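Local coordinates for flower-specific gamma-thionin-like protein/acidic protein (Solanum lycopersicum, PDB 4UJ0) that binds phosphatidylinositol (4,5)-bisphosphate through a dimeric cationic grip and so mediates cell lysis, as a plant defensin of the gamma-thionin family, at residues A7-F12 / R41-T46. Numbering follows the deposited sequence. Where two conformers were deposited one is given.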
loop_
_atom_site.group_PDB
_atom_site.type_symbol
_atom_site.label_atom_id
_atom_site.label_comp_id
_atom_site.label_asym_id
_atom_site.label_seq_id
_atom_site.Cartn_x
_atom_site.Cartn_y
_atom_site.Cartn_z
ATOM N N ALA A 7 1.121 1.784 6.579
ATOM C CA ALA A 7 1.931 0.644 7.000
ATOM C C ALA A 7 2.400 -0.136 5.768
ATOM O O ALA A 7 1.706 -0.175 4.748
ATOM C CB ALA A 7 1.130 -0.268 7.908
ATOM N N PRO A 8 3.587 -0.745 5.837
ATOM C CA PRO A 8 4.049 -1.533 4.693
ATOM C C PRO A 8 3.167 -2.754 4.488
ATOM O O PRO A 8 2.741 -3.396 5.442
ATOM C CB PRO A 8 5.480 -1.937 5.089
ATOM C CG PRO A 8 5.518 -1.837 6.572
ATOM C CD PRO A 8 4.578 -0.710 6.930
ATOM N N SER A 9 2.917 -3.075 3.232
ATOM C CA SER A 9 2.093 -4.216 2.886
ATOM C C SER A 9 2.761 -5.501 3.317
ATOM O O SER A 9 3.958 -5.692 3.106
ATOM C CB SER A 9 1.903 -4.293 1.381
ATOM O OG SER A 9 1.246 -5.504 1.050
ATOM N N GLN A 10 1.992 -6.404 3.899
ATOM C CA GLN A 10 2.553 -7.689 4.288
ATOM C C GLN A 10 2.434 -8.730 3.184
ATOM O O GLN A 10 3.106 -9.759 3.241
ATOM C CB GLN A 10 1.887 -8.212 5.559
ATOM C CG GLN A 10 2.089 -7.330 6.787
ATOM C CD GLN A 10 1.631 -8.001 8.063
ATOM O OE1 GLN A 10 0.454 -7.926 8.431
ATOM N NE2 GLN A 10 2.558 -8.666 8.750
ATOM N N THR A 11 1.601 -8.457 2.177
ATOM C CA THR A 11 1.307 -9.452 1.152
ATOM C C THR A 11 1.768 -9.078 -0.258
ATOM O O THR A 11 1.781 -9.938 -1.137
ATOM C CB THR A 11 -0.199 -9.784 1.104
ATOM O OG1 THR A 11 -0.945 -8.678 0.590
ATOM C CG2 THR A 11 -0.710 -10.159 2.495
ATOM N N PHE A 12 2.129 -7.816 -0.481
ATOM C CA PHE A 12 2.589 -7.416 -1.803
ATOM C C PHE A 12 3.931 -8.060 -2.145
ATOM O O PHE A 12 4.893 -7.952 -1.386
ATOM C CB PHE A 12 2.734 -5.908 -1.882
ATOM C CG PHE A 12 3.071 -5.428 -3.256
ATOM C CD1 PHE A 12 2.074 -5.167 -4.165
ATOM C CD2 PHE A 12 4.398 -5.299 -3.663
ATOM C CE1 PHE A 12 2.382 -4.747 -5.450
ATOM C CE2 PHE A 12 4.707 -4.847 -4.942
ATOM C CZ PHE A 12 3.706 -4.594 -5.838
ATOM N N ARG A 41 10.435 1.710 -3.434
ATOM C CA ARG A 41 9.653 0.752 -4.205
ATOM C C ARG A 41 8.971 -0.287 -3.312
ATOM O O ARG A 41 8.937 -1.474 -3.648
ATOM C CB ARG A 41 10.540 0.042 -5.226
ATOM C CG ARG A 41 11.190 0.942 -6.280
ATOM C CD ARG A 41 10.148 1.561 -7.175
ATOM N NE ARG A 41 10.711 2.452 -8.180
ATOM C CZ ARG A 41 10.022 3.414 -8.787
ATOM N NH1 ARG A 41 8.742 3.613 -8.495
ATOM N NH2 ARG A 41 10.612 4.179 -9.684
ATOM N N LYS A 42 8.444 0.165 -2.177
ATOM C CA LYS A 42 7.632 -0.681 -1.304
ATOM C C LYS A 42 6.175 -0.340 -1.525
ATOM O O LYS A 42 5.836 0.802 -1.832
ATOM C CB LYS A 42 8.001 -0.464 0.172
ATOM C CG LYS A 42 9.295 -1.160 0.598
ATOM C CD LYS A 42 9.220 -2.642 0.286
ATOM C CE LYS A 42 10.227 -3.463 1.062
ATOM N NZ LYS A 42 9.965 -4.926 0.881
ATOM N N CYS A 43 5.304 -1.332 -1.359
ATOM C CA CYS A 43 3.864 -1.086 -1.321
ATOM C C CYS A 43 3.467 -0.631 0.086
ATOM O O CYS A 43 3.701 -1.345 1.070
ATOM C CB CYS A 43 3.106 -2.348 -1.712
ATOM S SG CYS A 43 1.338 -2.300 -1.499
ATOM N N LEU A 44 2.896 0.571 0.166
ATOM C CA LEU A 44 2.487 1.180 1.439
ATOM C C LEU A 44 0.975 1.225 1.496
ATOM O O LEU A 44 0.339 1.858 0.662
ATOM C CB LEU A 44 3.041 2.605 1.564
ATOM C CG LEU A 44 4.567 2.684 1.500
ATOM C CD1 LEU A 44 5.058 4.127 1.681
ATOM C CD2 LEU A 44 5.169 1.768 2.553
ATOM N N CYS A 45 0.407 0.533 2.473
ATOM C CA CYS A 45 -1.041 0.496 2.625
ATOM C C CYS A 45 -1.496 1.662 3.477
ATOM O O CYS A 45 -0.806 2.039 4.416
ATOM C CB CYS A 45 -1.465 -0.811 3.278
ATOM S SG CYS A 45 -1.022 -2.305 2.348
ATOM N N THR A 46 -2.678 2.188 3.156
ATOM C CA THR A 46 -3.215 3.354 3.826
ATOM C C THR A 46 -4.662 3.151 4.283
ATOM O O THR A 46 -5.469 2.491 3.615
ATOM C CB THR A 46 -3.132 4.588 2.893
ATOM O OG1 THR A 46 -3.762 4.289 1.631
ATOM C CG2 THR A 46 -1.667 4.965 2.657
#
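Ala7 and Pro8, closing the first strand of the defensin cysteine-stabilised alpha-beta fold, pair antiparallel with Cys45 and Leu44 on the central strand 43-48. Ala7 and Cys45 form a hydrogen-bonded pair, exchanging two bonds: Ala7 N gives to Cys45 O at 2.9 Å, and Cys45 N to Ala7 O at 2.7 Å. Pro8 sits in the next, non-hydrogen-bonded position, where its missing N-H costs no bond; Leu44 CD2 lies 4.1 Å from Pro8 CA on the same face of the sheet. One residue past the strand, Ser9 N still reaches Cys43 O at 2.9 Å, nearly straight at its hydrogen (169°) but tilted 25° from the carbonyl plane.

On the helix-facing side, Ser9 CB touches one sulfur of each of two cystines, 3.5 Å from Cys43 SG and 3.7 Å from Cys45 SG. These sulfurs continue as disulfides to Cys22 and Cys26 of helix 19-28. With chi1 at 172°, Ser9 OG stands beside its own carbonyl carbon, where Phe12 N reaches it in an ST motif; OG is also hydrogen-bonded to Glu29, whose carboxylate takes Gln10 N and Thr11 OG1 too. The turn brings back Phe12, whose ring lays one face over Cys43 CB, 3.9 Å from the ring centroid in a CH-pi contact; Cys43 SG lies obliquely to the same ring. Tyr25 of the helix meets Phe12 edge-to-face.

Backbone bonds thus fix the strand register, while the turn, held by Ser9 OG and Glu29, sets Ser9 CB against both sulfurs and the Phe12 ring against Cys43; the disulfides of buried Cys43 and Cys45 tie sheet to helix.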